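Local coordinates for protein catalase (PDB 1M7S) that breaks down hydrogen peroxide into water and oxygen at a buried heme, protecting the bacterial cell from peroxide damage, at residues H194-V199 and Q326-S331; V205-F210 and S393-S398; N220-E225 and K427-Q432; T171-Y176 and G416-S421. One frame throughout, in Å; residues are numbered along the deposited sequence.

In the fold
Helix 169-176 comes first and is met only much later by helix 413-421, so interaction 4 closes the longest loop, with interactions 1 and 2 nested inside it. Strands 190-199 and 205-214 follow as neighbours in the beta-barrel sheet: the first reaches the heme helix 323-339 in interaction 1, the second the loop 393-398 in interaction 2, and the two loops cross. These contacts touch, Tyr196 O lying 2.7 Å from Val208 N. Interaction 3 then joins the start of helix 223-232 to helix 424-438, crossing all the others. It meets interaction 4 through Leu430 and Lys427, while its centre lies about 40 Å from that of interaction 2.

Interaction 1 of 4, residues H194-V199 and Q326-S331; sequences HAYKLV and QGRVFS. With HEM (protoporphyrin IX containing Fe), chain E.
Arg328 reaches out from helix 323-339 and passes one N-H to the imidazole of His194: NH1 to NE2 is 2.9 Å, with an angle of 148° at the hydrogen. The donor lies in the ring plane of the histidine, only 6° out of it, whereas NE2 itself sits somewhat off the guanidinium plane; the ring and guanidinium planes are 38° apart. His194 ND1 is bonded to Asp322, which helps fix the ring's rotation and is consistent with NE2 being the acceptor. The tight side is the one against the heme. A bend at chi3 lays the guanidinium over the porphyrin, one face toward pyrrole B, with NH2 3.2 Å from HEM C1B. The vinyl carbon HEM CBB also packs 3.4 Å from His194 NE2. This is the proximal side of the catalase heme pocket, where the helix that follows the beta-barrel carries both Arg328 and Tyr332, the axial ligand of the iron by similarity. Arg328 NH2 is hydrogen-bonded to the Tyr332 hydroxyl and to Val122 O. Farther from the porphyrin the contact is looser. Tyr196, on the barrel strand, brings its hydroxyl no nearer than 4.2 Å to Arg328 NH1, its ring almost perpendicular to the guanidinium, and a water bridges them instead. That water accepts from Tyr196 OH at 2.5 Å and from Arg328 NH1 at 3.0 Å, lying in the plane of both flat groups.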
# COMPACT_ATOMS: atom_id res chain seq x y z
N HIS A 194 -18.60 3.57 -27.43
CA HIS A 194 -18.05 4.72 -28.13
C HIS A 194 -17.63 4.40 -29.56
O HIS A 194 -17.29 3.26 -29.84
CB HIS A 194 -16.70 5.11 -27.46
CG HIS A 194 -16.73 5.08 -25.98
ND1 HIS A 194 -17.49 6.00 -25.29
CD2 HIS A 194 -16.16 4.24 -25.06
CE1 HIS A 194 -17.36 5.75 -23.98
NE2 HIS A 194 -16.57 4.72 -23.83
N ALA A 195 -17.52 5.45 -30.36
CA ALA A 195 -16.83 5.33 -31.64
C ALA A 195 -15.33 5.41 -31.25
O ALA A 195 -14.93 6.19 -30.38
CB ALA A 195 -17.08 6.59 -32.48
N TYR A 196 -14.53 4.51 -31.83
CA TYR A 196 -13.11 4.48 -31.70
C TYR A 196 -12.57 5.03 -33.06
O TYR A 196 -13.34 5.04 -34.01
CB TYR A 196 -12.53 3.07 -31.51
CG TYR A 196 -12.67 2.67 -30.05
CD1 TYR A 196 -13.91 2.26 -29.57
CD2 TYR A 196 -11.60 2.73 -29.17
CE1 TYR A 196 -14.08 1.91 -28.23
CE2 TYR A 196 -11.75 2.34 -27.83
CZ TYR A 196 -12.99 1.97 -27.39
OH TYR A 196 -13.20 1.61 -26.06
N LYS A 197 -11.35 5.49 -33.03
CA LYS A 197 -10.79 6.06 -34.26
C LYS A 197 -9.79 5.04 -34.79
O LYS A 197 -8.79 4.73 -34.12
CB LYS A 197 -10.18 7.41 -33.93
CG LYS A 197 -9.33 8.16 -34.89
CD LYS A 197 -8.49 9.31 -34.33
CE LYS A 197 -9.28 10.32 -33.51
NZ LYS A 197 -8.46 11.59 -33.38
N LEU A 198 -10.05 4.52 -35.98
CA LEU A 198 -9.12 3.61 -36.63
C LEU A 198 -8.24 4.42 -37.61
O LEU A 198 -8.81 5.22 -38.35
CB LEU A 198 -9.84 2.48 -37.38
CG LEU A 198 -10.64 1.53 -36.47
CD1 LEU A 198 -11.14 0.29 -37.19
CD2 LEU A 198 -9.83 1.10 -35.27
N VAL A 199 -6.97 4.13 -37.59
CA VAL A 199 -6.04 4.88 -38.45
C VAL A 199 -5.31 3.90 -39.36
O VAL A 199 -4.92 2.79 -38.97
CB VAL A 199 -5.26 5.96 -37.72
CG1 VAL A 199 -5.43 6.00 -36.20
CG2 VAL A 199 -3.82 6.14 -38.15
N GLN A 326 -12.68 9.71 -23.40
CA GLN A 326 -11.50 10.45 -23.03
C GLN A 326 -11.16 10.23 -21.56
O GLN A 326 -10.00 9.97 -21.19
CB GLN A 326 -11.70 11.94 -23.34
CG GLN A 326 -11.80 12.24 -24.87
CD GLN A 326 -10.38 12.36 -25.40
OE1 GLN A 326 -9.56 13.06 -24.84
NE2 GLN A 326 -10.05 11.68 -26.52
N GLY A 327 -12.14 10.37 -20.67
CA GLY A 327 -11.90 10.08 -19.24
C GLY A 327 -11.48 8.64 -18.97
O GLY A 327 -10.64 8.38 -18.06
N ARG A 328 -12.00 7.70 -19.74
CA ARG A 328 -11.71 6.26 -19.55
C ARG A 328 -10.27 5.97 -19.96
O ARG A 328 -9.64 5.12 -19.32
CB ARG A 328 -12.66 5.39 -20.35
CG ARG A 328 -14.13 5.57 -19.98
CD ARG A 328 -14.98 4.63 -20.88
NE ARG A 328 -14.74 3.25 -20.43
CZ ARG A 328 -14.91 2.22 -21.27
NH1 ARG A 328 -15.29 2.49 -22.53
NH2 ARG A 328 -14.73 1.00 -20.85
N VAL A 329 -9.71 6.77 -20.89
CA VAL A 329 -8.28 6.57 -21.22
C VAL A 329 -7.38 6.82 -20.03
O VAL A 329 -6.34 6.18 -19.86
CB VAL A 329 -7.93 7.47 -22.43
CG1 VAL A 329 -6.46 7.44 -22.76
CG2 VAL A 329 -8.73 6.90 -23.62
N PHE A 330 -7.77 7.65 -19.09
CA PHE A 330 -7.03 7.95 -17.90
C PHE A 330 -7.36 6.98 -16.75
O PHE A 330 -6.45 6.50 -16.01
CB PHE A 330 -7.35 9.41 -17.43
CG PHE A 330 -6.73 9.64 -16.04
CD1 PHE A 330 -5.36 9.78 -15.92
CD2 PHE A 330 -7.51 9.67 -14.90
CE1 PHE A 330 -4.77 9.95 -14.67
CE2 PHE A 330 -6.94 9.82 -13.65
CZ PHE A 330 -5.56 9.95 -13.53
N SER A 331 -8.67 6.82 -16.52
CA SER A 331 -9.08 6.17 -15.26
C SER A 331 -8.74 4.72 -15.00
O SER A 331 -8.51 4.30 -13.84
CB SER A 331 -10.63 6.36 -15.18
OG SER A 331 -11.03 5.71 -13.98
CHA HEM E . -14.38 -1.08 -15.04
CHB HEM E . -17.15 -0.75 -18.99
CHC HEM E . -17.56 4.02 -18.30
CHD HEM E . -14.03 3.81 -14.96
C1A HEM E . -15.11 -1.39 -16.16
C2A HEM E . -15.30 -2.76 -16.69
C3A HEM E . -16.06 -2.67 -17.78
C4A HEM E . -16.39 -1.26 -17.96
CMA HEM E . -16.53 -3.78 -18.72
CAA HEM E . -14.65 -3.98 -16.02
CBA HEM E . -13.36 -4.51 -16.73
CGA HEM E . -12.95 -5.85 -16.07
O1A HEM E . -11.88 -5.77 -15.42
O2A HEM E . -13.73 -6.79 -16.34
C1B HEM E . -17.48 0.57 -19.18
C2B HEM E . -18.22 1.11 -20.31
C3B HEM E . -18.35 2.44 -20.10
C4B HEM E . -17.68 2.75 -18.87
CMB HEM E . -18.75 0.25 -21.46
CAB HEM E . -19.05 3.52 -20.93
CBB HEM E . -19.24 3.44 -22.23
C1C HEM E . -16.57 4.37 -17.42
C2C HEM E . -16.10 5.71 -17.18
C3C HEM E . -15.11 5.66 -16.29
C4C HEM E . -14.97 4.27 -15.90
CMC HEM E . -16.62 6.99 -17.90
CAC HEM E . -14.24 6.78 -15.68
CBC HEM E . -13.79 7.83 -16.37
C1D HEM E . -13.88 2.45 -14.66
C2D HEM E . -13.00 1.93 -13.63
C3D HEM E . -13.09 0.60 -13.65
C4D HEM E . -14.03 0.24 -14.68
CMD HEM E . -12.16 2.86 -12.73
CAD HEM E . -12.33 -0.43 -12.75
CBD HEM E . -11.07 -0.95 -13.53
CGD HEM E . -10.15 -1.81 -12.69
O1D HEM E . -9.41 -2.63 -13.34
O2D HEM E . -10.07 -1.71 -11.44
NA HEM E . -15.83 -0.53 -16.94
NB HEM E . -17.14 1.59 -18.32
NC HEM E . -15.88 3.50 -16.60
ND HEM E . -14.46 1.38 -15.31
FE HEM E . -15.77 1.50 -16.83
O HOH W 1 -15.28 0.72 -25.01
O HOH W 2 -18.09 1.48 -15.84

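Interaction 2 of 4, residues V205-F210 and S393-S398; sequences VHYVKF and SELPLS
Tyr207 and Leu395 cross at about a right angle, the phenol reaching out from a strand of the catalase beta-barrel to the long loop that leaves the heme helix and runs toward strand 401-402. The touch is at the ends: Tyr207 OH to Leu395 CD1, 3.7 Å. Leu395 has CG anti to its backbone N (chi1 175°), which turns the branch carrying CD1 back toward the strand. The hydroxyl is not left to the leucine, since it is hydrogen-bonded to Glu321. Two residues earlier on both segments a second touch forms, as Val205 points its side chain at Ser393. Here the polar end of the serine is likewise engaged elsewhere, with Glu318, so that what passes between strand and loop is van der Waals packing, with both hydroxyls bonded elsewhere. Lys197 of the adjacent strand packs against Val205, Ser393 and Leu395, filling in between the two touches. The outer side of the loop belongs to the tetramer: Leu395 N is hydrogen-bonded to Thr401 of a neighbouring subunit, and Leu395 also packs on Pro26 of another. At the Val205 end, CG2 of that residue rests 3.8 Å from Ser393 CB and 3.9 Å from Ser393 OG.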
# COMPACT_ATOMS: atom_id res chain seq x y z
N VAL A 205 -8.17 8.71 -41.06
CA VAL A 205 -8.95 8.23 -39.90
C VAL A 205 -10.37 7.89 -40.26
O VAL A 205 -11.01 8.50 -41.11
CB VAL A 205 -8.83 9.48 -38.97
CG1 VAL A 205 -10.01 9.68 -38.08
CG2 VAL A 205 -7.51 9.38 -38.18
N HIS A 206 -10.99 6.93 -39.57
CA HIS A 206 -12.38 6.59 -39.69
C HIS A 206 -12.91 6.39 -38.24
O HIS A 206 -12.10 5.98 -37.42
CB HIS A 206 -12.72 5.32 -40.45
CG HIS A 206 -12.52 5.42 -41.94
ND1 HIS A 206 -11.23 5.40 -42.46
CD2 HIS A 206 -13.38 5.50 -42.96
CE1 HIS A 206 -11.31 5.48 -43.79
NE2 HIS A 206 -12.59 5.53 -44.11
N TYR A 207 -14.17 6.76 -38.02
CA TYR A 207 -14.75 6.53 -36.69
C TYR A 207 -15.53 5.23 -36.75
O TYR A 207 -16.39 5.02 -37.62
CB TYR A 207 -15.64 7.72 -36.30
CG TYR A 207 -14.81 8.94 -35.96
CD1 TYR A 207 -14.59 9.96 -36.90
CD2 TYR A 207 -14.21 9.07 -34.72
CE1 TYR A 207 -13.83 11.06 -36.57
CE2 TYR A 207 -13.45 10.18 -34.38
CZ TYR A 207 -13.23 11.17 -35.33
OH TYR A 207 -12.47 12.28 -35.04
N VAL A 208 -15.29 4.34 -35.79
CA VAL A 208 -15.95 3.03 -35.87
C VAL A 208 -16.58 2.61 -34.55
O VAL A 208 -15.95 2.78 -33.50
CB VAL A 208 -14.81 2.00 -36.19
CG1 VAL A 208 -15.37 0.61 -36.22
CG2 VAL A 208 -14.12 2.31 -37.53
N LYS A 209 -17.76 2.01 -34.63
CA LYS A 209 -18.37 1.39 -33.47
C LYS A 209 -18.21 -0.14 -33.60
O LYS A 209 -18.26 -0.70 -34.69
CB LYS A 209 -19.83 1.77 -33.38
CG LYS A 209 -19.95 3.16 -32.75
CD LYS A 209 -21.45 3.34 -32.46
CE LYS A 209 -21.61 4.70 -31.79
NZ LYS A 209 -22.36 4.62 -30.54
N PHE A 210 -17.96 -0.83 -32.49
CA PHE A 210 -17.78 -2.28 -32.46
C PHE A 210 -18.95 -2.98 -31.77
O PHE A 210 -19.45 -2.51 -30.73
CB PHE A 210 -16.53 -2.65 -31.63
CG PHE A 210 -15.24 -2.20 -32.23
CD1 PHE A 210 -14.64 -2.95 -33.25
CD2 PHE A 210 -14.59 -1.07 -31.80
CE1 PHE A 210 -13.45 -2.54 -33.82
CE2 PHE A 210 -13.40 -0.67 -32.34
CZ PHE A 210 -12.80 -1.40 -33.36
N SER A 393 -2.34 10.06 -34.82
CA SER A 393 -2.91 10.80 -35.95
C SER A 393 -3.07 12.28 -35.57
O SER A 393 -3.05 12.59 -34.39
CB SER A 393 -4.27 10.22 -36.36
OG SER A 393 -5.14 10.40 -35.27
N GLU A 394 -3.23 13.17 -36.56
CA GLU A 394 -3.35 14.58 -36.22
C GLU A 394 -4.81 15.01 -36.41
O GLU A 394 -5.30 14.91 -37.54
CB GLU A 394 -2.43 15.41 -37.13
CG GLU A 394 -0.96 15.16 -36.78
CD GLU A 394 -0.02 15.89 -37.72
OE1 GLU A 394 -0.29 15.84 -38.94
OE2 GLU A 394 0.95 16.51 -37.20
N LEU A 395 -5.45 15.48 -35.34
CA LEU A 395 -6.87 15.89 -35.50
C LEU A 395 -6.96 17.39 -35.63
O LEU A 395 -6.35 18.14 -34.87
CB LEU A 395 -7.53 15.47 -34.16
CG LEU A 395 -9.01 15.94 -34.07
CD1 LEU A 395 -9.88 14.92 -34.81
CD2 LEU A 395 -9.39 16.18 -32.62
N PRO A 396 -7.73 17.93 -36.58
CA PRO A 396 -7.83 19.36 -36.80
C PRO A 396 -8.57 20.01 -35.64
O PRO A 396 -9.48 19.40 -35.05
CB PRO A 396 -8.67 19.54 -38.09
CG PRO A 396 -8.71 18.16 -38.67
CD PRO A 396 -8.44 17.13 -37.58
N LEU A 397 -8.16 21.18 -35.23
CA LEU A 397 -8.76 21.89 -34.13
C LEU A 397 -9.44 23.20 -34.56
O LEU A 397 -9.06 23.77 -35.59
CB LEU A 397 -7.65 22.30 -33.15
CG LEU A 397 -6.98 21.07 -32.48
CD1 LEU A 397 -5.70 21.53 -31.80
CD2 LEU A 397 -7.94 20.38 -31.54
N SER A 398 -10.39 23.64 -33.76
CA SER A 398 -11.02 24.93 -34.09
C SER A 398 -11.65 25.48 -32.82
O SER A 398 -12.06 24.67 -31.98
CB SER A 398 -12.00 24.77 -35.23
OG SER A 398 -13.04 23.83 -35.00

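Interaction 3 of 4, residues N220-E225 and K427-Q432; sequences NLDPKE and KTDLVQ
With chi1 at 66°, Asp222 holds its carboxylate between its own backbone N and carbonyl carbon, close over the start of helix 223-232, while the methylene CB turns to the other segment. Asp429, on helix 424-438, has chi1 near -69°, which sends its carboxylate out to meet that methylene: Asp429 OD2 lies 3.5 Å from Asp222 CB. Beside it the Pro223 ring crosses Asp429 obliquely, CD reaching Asp429 CG at 3.8 Å. Asp222 is the N-cap residue and forms a capping box with Glu225. Glu225 N donates to Asp222 OD2 at 3.2 Å, and Asp222 N returns a bond to Glu225 OE2 at 2.9 Å, on the anti lone pair. The cap's other oxygen, Asp222 OD1, stands 4.2 Å from Asp429 OD2. Two like charges so close would be expected to repel, but Lys425 forms a salt bridge with each and probably offsets the cost. Asp429 OD2 also takes a hydrogen bond from Asn178. The contact lies at the surface, away from the heme, and links the helix that follows barrel strand 205-214 to the C-terminal helical region. On the buried side of helix 424-438, Leu430 faces away from this cap to pack on Thr173 and Tyr176 of helix 169-176, while Val431 lies against helix 458-467.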
# COMPACT_ATOMS: atom_id res chain seq x y z
N ASN A 220 -32.99 -13.33 -22.02
CA ASN A 220 -33.12 -12.60 -20.77
C ASN A 220 -34.17 -13.25 -19.87
O ASN A 220 -35.11 -13.95 -20.29
CB ASN A 220 -33.62 -11.17 -21.14
CG ASN A 220 -32.58 -10.45 -21.97
OD1 ASN A 220 -31.39 -10.51 -21.67
ND2 ASN A 220 -32.99 -9.75 -23.01
N LEU A 221 -34.06 -12.91 -18.58
CA LEU A 221 -35.01 -13.36 -17.58
C LEU A 221 -36.02 -12.24 -17.34
O LEU A 221 -35.61 -11.08 -17.38
CB LEU A 221 -34.29 -13.62 -16.24
CG LEU A 221 -33.19 -14.65 -16.28
CD1 LEU A 221 -32.41 -14.68 -14.96
CD2 LEU A 221 -33.71 -16.06 -16.58
N ASP A 222 -37.28 -12.58 -17.09
CA ASP A 222 -38.24 -11.53 -16.73
C ASP A 222 -38.25 -11.51 -15.21
O ASP A 222 -37.59 -12.32 -14.55
CB ASP A 222 -39.57 -11.71 -17.45
CG ASP A 222 -40.32 -12.94 -17.03
OD1 ASP A 222 -41.25 -13.32 -17.79
OD2 ASP A 222 -40.05 -13.53 -15.96
N PRO A 223 -38.88 -10.54 -14.60
CA PRO A 223 -38.85 -10.32 -13.16
C PRO A 223 -39.17 -11.54 -12.31
O PRO A 223 -38.45 -11.83 -11.34
CB PRO A 223 -39.70 -9.07 -12.87
CG PRO A 223 -39.65 -8.39 -14.22
CD PRO A 223 -39.59 -9.45 -15.30
N LYS A 224 -40.20 -12.29 -12.65
CA LYS A 224 -40.55 -13.53 -11.95
C LYS A 224 -39.50 -14.60 -12.10
O LYS A 224 -39.21 -15.35 -11.13
CB LYS A 224 -41.93 -14.03 -12.44
CG LYS A 224 -43.01 -13.20 -11.75
CD LYS A 224 -44.44 -13.57 -12.13
CE LYS A 224 -45.45 -12.79 -11.28
NZ LYS A 224 -46.78 -13.50 -11.25
N GLU A 225 -38.86 -14.71 -13.27
CA GLU A 225 -37.80 -15.70 -13.45
C GLU A 225 -36.55 -15.30 -12.66
O GLU A 225 -35.87 -16.20 -12.18
CB GLU A 225 -37.41 -15.90 -14.91
CG GLU A 225 -38.64 -16.23 -15.78
CD GLU A 225 -38.28 -16.33 -17.25
OE1 GLU A 225 -38.60 -17.34 -17.91
OE2 GLU A 225 -37.69 -15.38 -17.79
N LYS A 427 -42.81 -4.47 -22.89
CA LYS A 427 -43.24 -3.17 -22.45
C LYS A 427 -43.77 -3.25 -21.01
O LYS A 427 -43.47 -2.39 -20.19
CB LYS A 427 -44.33 -2.58 -23.37
CG LYS A 427 -43.76 -1.90 -24.63
CD LYS A 427 -44.94 -1.21 -25.32
CE LYS A 427 -44.59 -0.68 -26.70
NZ LYS A 427 -44.18 -1.82 -27.58
N THR A 428 -44.61 -4.23 -20.74
CA THR A 428 -45.20 -4.41 -19.39
C THR A 428 -44.16 -4.61 -18.30
O THR A 428 -44.30 -4.05 -17.21
CB THR A 428 -46.20 -5.58 -19.49
OG1 THR A 428 -47.22 -5.07 -20.37
CG2 THR A 428 -46.75 -5.96 -18.13
N ASP A 429 -43.17 -5.42 -18.55
CA ASP A 429 -42.07 -5.68 -17.62
C ASP A 429 -41.24 -4.42 -17.44
O ASP A 429 -40.97 -4.06 -16.27
CB ASP A 429 -41.22 -6.87 -18.07
CG ASP A 429 -41.98 -8.17 -17.95
OD1 ASP A 429 -42.97 -8.19 -17.18
OD2 ASP A 429 -41.61 -9.17 -18.61
N LEU A 430 -40.91 -3.71 -18.53
CA LEU A 430 -40.17 -2.45 -18.39
C LEU A 430 -40.90 -1.48 -17.48
O LEU A 430 -40.40 -0.86 -16.54
CB LEU A 430 -39.93 -1.81 -19.76
CG LEU A 430 -39.51 -0.32 -19.76
CD1 LEU A 430 -38.19 -0.06 -19.05
CD2 LEU A 430 -39.49 0.19 -21.18
N VAL A 431 -42.16 -1.19 -17.78
CA VAL A 431 -43.01 -0.26 -17.04
C VAL A 431 -43.16 -0.62 -15.58
O VAL A 431 -43.03 0.25 -14.73
CB VAL A 431 -44.33 -0.30 -17.88
CG1 VAL A 431 -45.57 -0.45 -17.06
CG2 VAL A 431 -44.29 0.90 -18.81
N GLN A 432 -43.38 -1.89 -15.26
CA GLN A 432 -43.52 -2.30 -13.86
C GLN A 432 -42.20 -2.19 -13.11
O GLN A 432 -42.18 -1.73 -11.98
CB GLN A 432 -44.06 -3.73 -13.77
CG GLN A 432 -44.54 -4.13 -12.40
CD GLN A 432 -45.78 -3.34 -11.96
OE1 GLN A 432 -46.61 -2.96 -12.79
NE2 GLN A 432 -45.87 -3.17 -10.66

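Interaction 4 of 4, residues T171-Y176 and G416-S421; sequences TLTLLY and GDLYRS. Unlike the reference sequence in segment 416-421: Tyr419 (reference Phe).
Helices 169-176 and 413-421 come nearest in backbone at Thr173 and Tyr419, whose CA atoms are 7.4 Å apart. Leu418 does most of the bridging: chi1 of -172° swings its CG to the side opposite the amide nitrogen, which carries the branch straight out toward the other helix. There CD2 is wedged between two residues. Leu174 crosses it at about a right angle, methyl against methyl, with Leu174 CD2 only 3.4 Å from Leu418 CD2, closer than carbons usually sit. Leu174 CG backs this up at 3.7 Å from Leu418 CD2. On the other flank Thr173 and Leu418 run past one another in opposite directions, and Thr173 CG2 lies 3.9 Å from Leu418 CD2. The threonine offers its methyl to the leucine and keeps OG1 for others: it is bonded to the carbonyl of Thr169 in its own helix and to the hydroxyl of Tyr460. On the far helix, Ser421 OG turns back to donate to Leu418 O at 2.6 Å, in the carbonyl plane and on a lone pair. Tyr419, which differs from the reference sequence, stacks its ring with that of Tyr460. The contact thus joins a helix of the catalase core to the C-terminal helical region, with Leu174 also packing on Phe126 and Pro127, near the predicted active-site Asn124. Since only aliphatic carbons meet across these segments, the join depends on shape and burial and sets no bond direction, and the one hydroxyl beside it, Thr173 OG1, is answered by Thr169 O and Tyr460 OH.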
# COMPACT_ATOMS: atom_id res chain seq x y z
N THR A 171 -30.60 4.88 -21.88
CA THR A 171 -29.98 3.76 -21.16
C THR A 171 -30.74 3.33 -19.93
O THR A 171 -30.74 2.13 -19.58
CB THR A 171 -28.48 3.98 -20.92
OG1 THR A 171 -27.96 4.36 -22.23
CG2 THR A 171 -27.77 2.74 -20.44
N LEU A 172 -31.46 4.20 -19.20
CA LEU A 172 -32.33 3.75 -18.13
C LEU A 172 -33.46 2.90 -18.69
O LEU A 172 -33.93 1.97 -18.04
CB LEU A 172 -32.97 4.97 -17.41
CG LEU A 172 -31.91 5.71 -16.57
CD1 LEU A 172 -32.52 7.05 -16.17
CD2 LEU A 172 -31.55 4.81 -15.39
N THR A 173 -33.89 3.13 -19.91
CA THR A 173 -34.93 2.29 -20.56
C THR A 173 -34.35 0.91 -20.78
O THR A 173 -35.01 -0.09 -20.41
CB THR A 173 -35.31 2.94 -21.92
OG1 THR A 173 -35.93 4.18 -21.59
CG2 THR A 173 -36.28 2.14 -22.78
N LEU A 174 -33.09 0.79 -21.21
CA LEU A 174 -32.52 -0.56 -21.30
C LEU A 174 -32.39 -1.24 -19.93
O LEU A 174 -32.69 -2.40 -19.70
CB LEU A 174 -31.05 -0.47 -21.84
CG LEU A 174 -30.92 -0.10 -23.32
CD1 LEU A 174 -29.42 0.05 -23.66
CD2 LEU A 174 -31.50 -1.15 -24.27
N LEU A 175 -31.90 -0.47 -18.96
CA LEU A 175 -31.68 -0.97 -17.60
C LEU A 175 -32.92 -1.60 -16.97
O LEU A 175 -32.80 -2.67 -16.37
CB LEU A 175 -31.13 0.14 -16.66
CG LEU A 175 -30.93 -0.35 -15.19
CD1 LEU A 175 -29.78 -1.36 -15.09
CD2 LEU A 175 -30.65 0.86 -14.31
N TYR A 176 -34.07 -0.95 -17.11
CA TYR A 176 -35.30 -1.40 -16.48
C TYR A 176 -36.07 -2.37 -17.37
O TYR A 176 -37.06 -2.94 -16.95
CB TYR A 176 -36.20 -0.22 -16.01
CG TYR A 176 -35.54 0.37 -14.76
CD1 TYR A 176 -34.82 1.55 -14.84
CD2 TYR A 176 -35.65 -0.33 -13.54
CE1 TYR A 176 -34.21 2.04 -13.68
CE2 TYR A 176 -35.04 0.18 -12.40
CZ TYR A 176 -34.32 1.35 -12.49
OH TYR A 176 -33.67 1.86 -11.39
N GLY A 416 -37.50 6.73 -27.12
CA GLY A 416 -38.85 6.40 -27.65
C GLY A 416 -38.78 5.30 -28.71
O GLY A 416 -39.63 4.37 -28.74
N ASP A 417 -37.84 5.37 -29.63
CA ASP A 417 -37.61 4.35 -30.63
C ASP A 417 -37.48 2.99 -29.99
O ASP A 417 -38.14 2.02 -30.33
CB ASP A 417 -36.38 4.66 -31.50
CG ASP A 417 -36.67 5.82 -32.41
OD1 ASP A 417 -37.85 6.13 -32.64
OD2 ASP A 417 -35.73 6.48 -32.90
N LEU A 418 -36.61 2.89 -28.96
CA LEU A 418 -36.41 1.67 -28.20
C LEU A 418 -37.67 1.14 -27.54
O LEU A 418 -38.03 -0.06 -27.75
CB LEU A 418 -35.28 1.95 -27.19
CG LEU A 418 -34.74 0.79 -26.39
CD1 LEU A 418 -34.17 -0.26 -27.35
CD2 LEU A 418 -33.60 1.30 -25.48
N TYR A 419 -38.42 1.99 -26.85
CA TYR A 419 -39.67 1.65 -26.21
C TYR A 419 -40.66 1.08 -27.22
O TYR A 419 -41.21 -0.02 -27.02
CB TYR A 419 -40.37 2.90 -25.58
CG TYR A 419 -41.66 2.55 -24.87
CD1 TYR A 419 -41.72 1.95 -23.64
CD2 TYR A 419 -42.89 2.79 -25.51
CE1 TYR A 419 -42.89 1.59 -23.01
CE2 TYR A 419 -44.07 2.45 -24.91
CZ TYR A 419 -44.08 1.86 -23.68
OH TYR A 419 -45.30 1.51 -23.09
N ARG A 420 -40.82 1.75 -28.35
CA ARG A 420 -41.74 1.32 -29.39
C ARG A 420 -41.34 0.03 -30.08
O ARG A 420 -42.22 -0.64 -30.68
CB ARG A 420 -41.93 2.40 -30.46
CG ARG A 420 -42.79 3.55 -29.94
CD ARG A 420 -43.05 4.55 -31.04
NE ARG A 420 -41.96 5.46 -31.19
CZ ARG A 420 -41.54 6.46 -30.46
NH1 ARG A 420 -42.14 6.87 -29.34
NH2 ARG A 420 -40.47 7.11 -30.90
N SER A 421 -40.07 -0.33 -30.05
CA SER A 421 -39.58 -1.57 -30.61
C SER A 421 -39.87 -2.80 -29.72
O SER A 421 -39.75 -3.95 -30.14
CB SER A 421 -38.06 -1.44 -30.84
OG SER A 421 -37.32 -1.66 -29.64